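Local coordinates for protein voltage-sensor containing phosphatase (Ciona intestinalis, PDB 3V0D) that probably dephosphorylates membrane phosphoinositides with a PTEN-like phosphatase and C2 domain pair, under the control of a voltage sensor in the full-length protein, at residues Arg68-Cys73 / His120-His125; Thr205-Thr210 / Phe327-Thr332. The protein carries 1 engineered substitution. All blocks are in the same frame, centred on the assembly; numbering follows the deposited sequence.

Contact 1 of 2, residues Arg68-Cys73 / His120-His125; sequences RIYNLC and HVIAIH
Tyr-70 pairs with Ile-124 and Asn-71 with His-125 where two adjacent parallel strands run through the sheet of the tyrosine-phosphatase fold. Five backbone hydrogen bonds join the strands. Four are fairly straight, among them Tyr-70 N to Ala-123 O at 2.8 Å, while the bond from Arg-68 N to Val-121 O, at the start of the pairing, is bent to 137° at the hydrogen.

Apolar contacts form on both faces. On the Tyr-70 face, Ile-122 CG2 meets the ring at its edge, 3.6 Å from Tyr-70 CE1. Helix 100-115 lies over this side, and its Asp-109 OD1 is hydrogen-bonded to Tyr-70 OH and forms a salt bridge with Arg-68 NE, so one carboxylate oxygen ties both side chains to the helix. On the other face Ile-69 CD1 rests 3.9 Å from Ala-123 CB, and Ile-69 CG2 lies in the plane of the His-125 imidazole, beside CD2.

His-125 opens the HC-X5-R phosphate-binding loop of this family; at the next residue an engineered serine stands in for the cysteine that serves as nucleophile in this family. With CG between the backbone N and the carbonyl carbon (chi1 80°), its ring reaches over Asn-71, whose CA makes a CH-pi contact 3.8 Å from the ring centroid. NE2 is hydrogen-bonded to Tyr-78 OH. The Asn-71 amide lies only 20° from the plane of the imidazole, and its OD1 comes 3.2 Å from His-125 CE1. Asn-71 OD1 also closes an Asx turn, accepting Cys-73 N at 2.9 Å from above the carbonyl plane.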
ATOM      1  N   ARG A  68       1.601  -0.189  22.782  1.00 16.02           N
ATOM      2  CA  ARG A  68       0.399   0.039  21.990  1.00 15.77           C
ATOM      3  C   ARG A  68       0.526  -0.848  20.762  1.00 15.21           C
ATOM      4  O   ARG A  68       1.587  -0.870  20.120  1.00 15.92           O
ATOM      5  CB  ARG A  68       0.248   1.502  21.622  1.00 16.48           C
ATOM      6  CG  ARG A  68      -1.073   1.907  21.020  1.00 17.46           C
ATOM      7  CD  ARG A  68      -1.278   3.387  21.249  1.00 18.75           C
ATOM      8  NE  ARG A  68      -2.548   3.899  20.753  1.00 18.78           N
ATOM      9  CZ  ARG A  68      -3.716   3.656  21.334  1.00 19.34           C
ATOM     10  NH1 ARG A  68      -3.768   2.876  22.409  1.00 21.04           N
ATOM     11  NH2 ARG A  68      -4.823   4.196  20.824  1.00 21.71           N
ATOM     12  N   ILE A  69      -0.550  -1.557  20.433  1.00 15.06           N
ATOM     13  CA  ILE A  69      -0.588  -2.486  19.292  1.00 15.10           C
ATOM     14  C   ILE A  69      -1.412  -1.873  18.179  1.00 14.38           C
ATOM     15  O   ILE A  69      -2.509  -1.369  18.432  1.00 15.17           O
ATOM     16  CB  ILE A  69      -1.249  -3.823  19.714  1.00 15.73           C
ATOM     17  CG1 ILE A  69      -0.664  -4.381  21.030  1.00 16.79           C
ATOM     18  CG2 ILE A  69      -1.186  -4.841  18.558  1.00 16.37           C
ATOM     19  CD1 ILE A  69       0.815  -4.687  20.982  1.00 17.47           C
ATOM     20  N   TYR A  70      -0.902  -1.964  16.948  1.00 14.27           N
ATOM     21  CA  TYR A  70      -1.632  -1.510  15.769  1.00 14.23           C
ATOM     22  C   TYR A  70      -1.919  -2.696  14.870  1.00 13.83           C
ATOM     23  O   TYR A  70      -0.983  -3.352  14.378  1.00 14.73           O
ATOM     24  CB  TYR A  70      -0.806  -0.447  15.018  1.00 14.55           C
ATOM     25  CG  TYR A  70      -0.607   0.806  15.828  1.00 14.49           C
ATOM     26  CD1 TYR A  70       0.451   0.938  16.703  1.00 14.97           C
ATOM     27  CD2 TYR A  70      -1.539   1.848  15.760  1.00 15.06           C
ATOM     28  CE1 TYR A  70       0.625   2.088  17.476  1.00 15.76           C
ATOM     29  CE2 TYR A  70      -1.392   3.005  16.540  1.00 15.17           C
ATOM     30  CZ  TYR A  70      -0.308   3.098  17.395  1.00 15.04           C
ATOM     31  OH  TYR A  70      -0.110   4.225  18.156  1.00 16.40           O
ATOM     32  N   ASN A  71      -3.209  -2.970  14.675  1.00 13.98           N
ATOM     33  CA  ASN A  71      -3.665  -4.026  13.775  1.00 13.74           C
ATOM     34  C   ASN A  71      -4.051  -3.374  12.460  1.00 14.12           C
ATOM     35  O   ASN A  71      -5.037  -2.630  12.409  1.00 14.48           O
ATOM     36  CB  ASN A  71      -4.862  -4.759  14.391  1.00 14.26           C
ATOM     37  CG  ASN A  71      -5.477  -5.748  13.434  1.00 14.22           C
ATOM     38  OD1 ASN A  71      -4.947  -6.019  12.363  1.00 14.46           O
ATOM     39  ND2 ASN A  71      -6.616  -6.295  13.803  1.00 16.11           N
ATOM     40  N   LEU A  72      -3.279  -3.651  11.408  1.00 13.65           N
ATOM     41  CA  LEU A  72      -3.464  -3.011  10.098  1.00 13.88           C
ATOM     42  C   LEU A  72      -4.360  -3.826   9.166  1.00 14.38           C
ATOM     43  O   LEU A  72      -4.484  -3.495   7.989  1.00 15.72           O
ATOM     44  CB  LEU A  72      -2.130  -2.757   9.448  1.00 13.89           C
ATOM     45  CG  LEU A  72      -1.351  -1.535   9.905  1.00 15.21           C
ATOM     46  CD1 LEU A  72      -1.356  -1.302  11.402  1.00 16.55           C
ATOM     47  CD2 LEU A  72       0.021  -1.548   9.320  1.00 15.02           C
ATOM     48  N   CYS A  73      -4.996  -4.887   9.667  1.00 14.30           N
ATOM     49  CA  CYS A  73      -5.756  -5.777   8.774  1.00 14.34           C
ATOM     50  C   CYS A  73      -7.215  -5.391   8.715  1.00 14.54           C
ATOM     51  O   CYS A  73      -7.943  -5.491   9.711  1.00 15.29           O
ATOM     52  CB  CYS A  73      -5.688  -7.217   9.276  1.00 15.60           C
ATOM     53  SG  CYS A  73      -4.028  -7.880   9.381  1.00 16.65           S
ATOM     54  N   HIS A 120       7.880   4.089  26.043  1.00 18.60           N
ATOM     55  CA  HIS A 120       6.748   3.552  25.305  1.00 17.64           C
ATOM     56  C   HIS A 120       7.211   2.890  24.017  1.00 17.36           C
ATOM     57  O   HIS A 120       8.155   3.344  23.362  1.00 17.76           O
ATOM     58  CB  HIS A 120       5.737   4.655  25.039  1.00 17.78           C
ATOM     59  CG  HIS A 120       4.840   4.912  26.201  1.00 17.76           C
ATOM     60  ND1 HIS A 120       3.850   5.866  26.178  1.00 19.13           N
ATOM     61  CD2 HIS A 120       4.787   4.338  27.428  1.00 18.53           C
ATOM     62  CE1 HIS A 120       3.221   5.870  27.344  1.00 20.43           C
ATOM     63  NE2 HIS A 120       3.767   4.946  28.114  1.00 20.01           N
ATOM     64  N   VAL A 121       6.521   1.806  23.657  1.00 16.69           N
ATOM     65  CA  VAL A 121       6.757   1.140  22.391  1.00 17.07           C
ATOM     66  C   VAL A 121       5.464   1.039  21.598  1.00 16.00           C
ATOM     67  O   VAL A 121       4.346   1.046  22.148  1.00 16.27           O
ATOM     68  CB  VAL A 121       7.405  -0.274  22.556  1.00 17.97           C
ATOM     69  CG1 VAL A 121       8.643  -0.181  23.431  1.00 19.43           C
ATOM     70  CG2 VAL A 121       6.443  -1.310  23.103  1.00 19.76           C
ATOM     71  N   ILE A 122       5.644   0.916  20.282  1.00 15.98           N
ATOM     72  CA  ILE A 122       4.563   0.595  19.370  1.00 15.89           C
ATOM     73  C   ILE A 122       4.906  -0.695  18.673  1.00 15.32           C
ATOM     74  O   ILE A 122       6.051  -0.926  18.275  1.00 16.47           O
ATOM     75  CB  ILE A 122       4.267   1.738  18.364  1.00 15.31           C
ATOM     76  CG1 ILE A 122       5.459   2.090  17.470  1.00 16.69           C
ATOM     77  CG2 ILE A 122       3.744   2.961  19.118  1.00 16.61           C
ATOM     78  CD1 ILE A 122       5.193   3.266  16.515  1.00 18.06           C
ATOM     79  N   ALA A 123       3.887  -1.540  18.503  1.00 15.45           N
ATOM     80  CA  ALA A 123       4.035  -2.807  17.782  1.00 15.41           C
ATOM     81  C   ALA A 123       3.013  -2.820  16.672  1.00 15.09           C
ATOM     82  O   ALA A 123       1.800  -2.834  16.938  1.00 16.42           O
ATOM     83  CB  ALA A 123       3.873  -4.005  18.713  1.00 17.06           C
ATOM     84  N   ILE A 124       3.511  -2.795  15.447  1.00 14.74           N
ATOM     85  CA  ILE A 124       2.684  -2.708  14.251  0.72 14.80           C
ATOM     86  C   ILE A 124       2.639  -4.076  13.607  1.00 14.24           C
ATOM     87  O   ILE A 124       3.678  -4.704  13.405  1.00 15.22           O
ATOM     88  CB  ILE A 124       3.235  -1.631  13.312  0.72 14.88           C
ATOM     89  CG1 ILE A 124       3.255  -0.266  14.040  0.72 16.24           C
ATOM     90  CG2 ILE A 124       2.425  -1.558  12.033  0.72 15.36           C
ATOM     91  CD1 ILE A 124       4.034   0.828  13.362  0.72 18.35           C
ATOM     92  N   HIS A 125       1.434  -4.546  13.312  1.00 14.13           N
ATOM     93  CA  HIS A 125       1.287  -5.827  12.642  1.00 14.49           C
ATOM     94  C   HIS A 125       0.277  -5.772  11.552  1.00 14.29           C
ATOM     95  O   HIS A 125      -0.651  -4.947  11.542  1.00 14.47           O
ATOM     96  CB  HIS A 125       0.976  -6.989  13.614  1.00 15.42           C
ATOM     97  CG  HIS A 125      -0.455  -7.078  14.047  1.00 14.55           C
ATOM     98  ND1 HIS A 125      -1.438  -7.660  13.270  1.00 15.05           N
ATOM     99  CD2 HIS A 125      -1.072  -6.668  15.187  1.00 15.06           C
ATOM    100  CE1 HIS A 125      -2.598  -7.588  13.912  1.00 15.18           C
ATOM    101  NE2 HIS A 125      -2.403  -7.010  15.084  1.00 15.69           N
TER

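Contact 2 of 2, residues Thr205-Thr210 / Phe327-Thr332; sequences TGVTIT and FTVKLT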
ATOM      1  N   THR A 205     -10.704  11.432 -17.462  1.00 18.30           N
ATOM      2  CA  THR A 205     -11.253  11.581 -18.809  1.00 19.05           C
ATOM      3  C   THR A 205     -10.529  10.732 -19.848  1.00 18.20           C
ATOM      4  O   THR A 205     -11.023  10.609 -20.981  1.00 18.80           O
ATOM      5  CB  THR A 205     -11.201  13.029 -19.271  1.00 20.60           C
ATOM      6  OG1 THR A 205      -9.843  13.454 -19.209  1.00 21.93           O
ATOM      7  CG2 THR A 205     -12.082  13.919 -18.400  1.00 22.29           C
ATOM      8  N   GLY A 206      -9.407  10.127 -19.483  1.00 17.85           N
ATOM      9  CA  GLY A 206      -8.708   9.273 -20.414  1.00 18.24           C
ATOM     10  C   GLY A 206      -7.720   8.352 -19.718  1.00 17.24           C
ATOM     11  O   GLY A 206      -7.241   8.653 -18.603  1.00 17.56           O
ATOM     12  N   VAL A 207      -7.408   7.230 -20.374  1.00 16.88           N
ATOM     13  CA  VAL A 207      -6.360   6.331 -19.931  1.00 17.57           C
ATOM     14  C   VAL A 207      -5.556   5.914 -21.151  1.00 18.18           C
ATOM     15  O   VAL A 207      -6.134   5.608 -22.200  1.00 19.41           O
ATOM     16  CB  VAL A 207      -6.920   5.115 -19.111  1.00 18.22           C
ATOM     17  CG1 VAL A 207      -8.027   4.313 -19.867  1.00 20.54           C
ATOM     18  CG2 VAL A 207      -5.791   4.212 -18.629  1.00 19.96           C
ATOM     19  N   THR A 208      -4.232   5.929 -21.006  1.00 18.10           N
ATOM     20  CA  THR A 208      -3.302   5.589 -22.075  1.00 18.92           C
ATOM     21  C   THR A 208      -2.355   4.533 -21.543  1.00 17.78           C
ATOM     22  O   THR A 208      -1.774   4.734 -20.476  1.00 18.55           O
ATOM     23  CB  THR A 208      -2.511   6.834 -22.516  1.00 19.88           C
ATOM     24  OG1 THR A 208      -3.459   7.834 -22.914  1.00 21.71           O
ATOM     25  CG2 THR A 208      -1.573   6.520 -23.683  1.00 21.98           C
ATOM     26  N   ILE A 209      -2.206   3.432 -22.286  1.00 17.94           N
ATOM     27  CA  ILE A 209      -1.312   2.357 -21.889  1.00 18.18           C
ATOM     28  C   ILE A 209      -0.316   2.134 -23.018  1.00 18.85           C
ATOM     29  O   ILE A 209      -0.706   1.860 -24.156  1.00 19.64           O
ATOM     30  CB  ILE A 209      -2.072   1.059 -21.604  1.00 18.02           C
ATOM     31  CG1 ILE A 209      -3.214   1.303 -20.611  1.00 18.32           C
ATOM     32  CG2 ILE A 209      -1.113  -0.025 -21.134  1.00 18.90           C
ATOM     33  CD1 ILE A 209      -4.104   0.087 -20.345  1.00 20.37           C
ATOM     34  N   THR A 210       0.966   2.256 -22.683  1.00 18.94           N
ATOM     35  CA  THR A 210       2.051   2.028 -23.643  1.00 19.76           C
ATOM     36  C   THR A 210       2.626   0.632 -23.497  1.00 19.39           C
ATOM     37  O   THR A 210       2.499   0.016 -22.447  1.00 21.41           O
ATOM     38  CB  THR A 210       3.162   3.074 -23.460  1.00 20.21           C
ATOM     39  OG1 THR A 210       3.727   2.950 -22.143  1.00 21.72           O
ATOM     40  CG2 THR A 210       2.610   4.474 -23.697  1.00 22.28           C
ATOM     41  N   PHE A 327       6.422  -0.163 -20.505  1.00 19.80           N
ATOM     42  CA  PHE A 327       5.013  -0.261 -20.100  1.00 18.84           C
ATOM     43  C   PHE A 327       4.696   0.839 -19.093  1.00 18.70           C
ATOM     44  O   PHE A 327       5.343   0.956 -18.057  1.00 19.23           O
ATOM     45  CB  PHE A 327       4.764  -1.621 -19.476  1.00 19.03           C
ATOM     46  CG  PHE A 327       3.328  -1.819 -19.048  1.00 17.94           C
ATOM     47  CD1 PHE A 327       2.378  -2.212 -19.984  1.00 18.18           C
ATOM     48  CD2 PHE A 327       2.921  -1.638 -17.718  1.00 18.51           C
ATOM     49  CE1 PHE A 327       1.050  -2.390 -19.602  1.00 18.43           C
ATOM     50  CE2 PHE A 327       1.603  -1.831 -17.336  1.00 18.60           C
ATOM     51  CZ  PHE A 327       0.667  -2.206 -18.278  1.00 18.28           C
ATOM     52  N   THR A 328       3.695   1.645 -19.430  1.00 18.33           N
ATOM     53  CA  THR A 328       3.249   2.753 -18.565  1.00 18.54           C
ATOM     54  C   THR A 328       1.745   2.883 -18.645  1.00 17.48           C
ATOM     55  O   THR A 328       1.134   2.491 -19.652  1.00 18.42           O
ATOM     56  CB  THR A 328       3.901   4.141 -18.936  1.00 19.25           C
ATOM     57  OG1 THR A 328       3.332   4.651 -20.145  1.00 20.93           O
ATOM     58  CG2 THR A 328       5.410   4.064 -19.053  1.00 21.01           C
ATOM     59  N   VAL A 329       1.161   3.464 -17.604  1.00 17.29           N
ATOM     60  CA  VAL A 329      -0.257   3.825 -17.598  1.00 17.09           C
ATOM     61  C   VAL A 329      -0.346   5.293 -17.213  1.00 17.03           C
ATOM     62  O   VAL A 329       0.242   5.706 -16.219  1.00 18.14           O
ATOM     63  CB  VAL A 329      -1.061   2.963 -16.601  1.00 17.24           C
ATOM     64  CG1 VAL A 329      -2.542   3.399 -16.606  1.00 17.91           C
ATOM     65  CG2 VAL A 329      -0.947   1.462 -16.969  1.00 18.64           C
ATOM     66  N   LYS A 330      -1.079   6.066 -18.017  1.00 17.19           N
ATOM     67  CA  LYS A 330      -1.320   7.491 -17.778  1.00 18.22           C
ATOM     68  C   LYS A 330      -2.829   7.720 -17.644  1.00 17.59           C
ATOM     69  O   LYS A 330      -3.582   7.345 -18.551  1.00 17.53           O
ATOM     70  CB  LYS A 330      -0.755   8.336 -18.913  1.00 19.59           C
ATOM     71  CG  LYS A 330      -1.121   9.799 -18.794  1.00 20.97           C
ATOM     72  CD  LYS A 330      -0.510  10.645 -19.875  1.00 25.93           C
ATOM     73  CE  LYS A 330      -1.203  10.454 -21.187  1.00 29.79           C
ATOM     74  NZ  LYS A 330      -0.727  11.497 -22.131  1.00 32.74           N
ATOM     75  N   LEU A 331      -3.248   8.358 -16.550  1.00 17.19           N
ATOM     76  CA  LEU A 331      -4.600   8.880 -16.447  1.00 17.67           C
ATOM     77  C   LEU A 331      -4.597  10.352 -16.764  1.00 18.26           C
ATOM     78  O   LEU A 331      -3.737  11.099 -16.257  1.00 19.33           O
ATOM     79  CB  LEU A 331      -5.182   8.702 -15.043  1.00 17.59           C
ATOM     80  CG  LEU A 331      -5.252   7.270 -14.529  1.00 17.14           C
ATOM     81  CD1 LEU A 331      -5.803   7.255 -13.111  1.00 18.86           C
ATOM     82  CD2 LEU A 331      -6.112   6.416 -15.444  1.00 19.25           C
ATOM     83  N   THR A 332      -5.534  10.772 -17.599  1.00 18.54           N
ATOM     84  CA  THR A 332      -5.785  12.184 -17.874  1.00 19.77           C
ATOM     85  C   THR A 332      -7.006  12.608 -17.067  1.00 19.15           C
ATOM     86  O   THR A 332      -7.978  11.855 -16.962  1.00 19.12           O
ATOM     87  CB  THR A 332      -6.020  12.372 -19.384  1.00 21.50           C
ATOM     88  OG1 THR A 332      -4.859  11.899 -20.078  1.00 24.13           O
ATOM     89  CG2 THR A 332      -6.289  13.828 -19.752  1.00 23.63           C
TER
HETATM   90  O   HOH W   1      -4.527   9.193 -20.646  1.00 21.24           O
HETATM   91  O   HOH W   2       0.880   5.739 -20.878  1.00 23.54           O
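A classic beta bulge, where Thr-205 and Gly-206 both face Thr-332, interrupts the antiparallel pairing of neighbouring strands in one sheet of the C2 beta sandwich. Thr-332 O takes a hydrogen bond from Thr-205 N at 2.8 Å and a weak one from Gly-206 N. From Val-207 to Ile-209 the ladder is regular: Thr-208 and Lys-330 form a hydrogen-bonded pair, with N-to-O bonds in both directions, and Val-207 with Leu-331 and Ile-209 with Val-329 are non-hydrogen-bonded pairs.

The Val-207 face is the interior of the sandwich. Val-207 CG2, anti to the backbone N, touches two branches of the other strand, Val-329 CG1 and Leu-331 CD2, each at 3.9 Å. Phe-327 lies alongside Ile-209, its CE1 3.6 Å from Ile-209 CG2. Phe-290, Phe-292 and Phe-294 of the second sheet pack against Phe-327, Val-329 and Leu-331.

The opposite face carries threonines, Lys-330 and water. The hydroxyls Thr-210 OG1 and Thr-328 OG1 are hydrogen-bonded at 2.7 Å, the two side chains crossing at a slant, and Thr-210 OG1 also bonds to Asn-326 O. One water bridges Thr-208 OG1 and Thr-332 OG1 while donating to Lys-330 O; a second donates to Thr-208 O, at 2.9 Å, and bonds to Thr-328 OG1. The Lys-330 chain, bent at chi3 (75°), lies alongside Thr-208 and brings CE 3.9 Å from Thr-208 OG1.

Apolar side chains thus take one side and hydroxyls with bound water the other, although Thr-210 O, 3.3 Å from Phe-327 CD1, is buried without a hydrogen-bonding partner.

In the fold
Contact 1 belongs to the phosphatase domain and contact 2 to the C2 domain, and the chain completes the first before it opens the second. Their centres are 37 Å apart, on opposite sides of the chain's centre, and their nearest atoms stay about 24 Å from each other. Only contact 1 adjoins the active site: strand 121-125 runs straight into the phosphate-binding loop, whose signature arginine, Arg-132, touches Cys-73. Contact 2 lies within the C2 sandwich. The pairings also differ in kind, parallel and almost wholly buried in 68-73/120-125, antiparallel and only partly buried in 205-210/327-332.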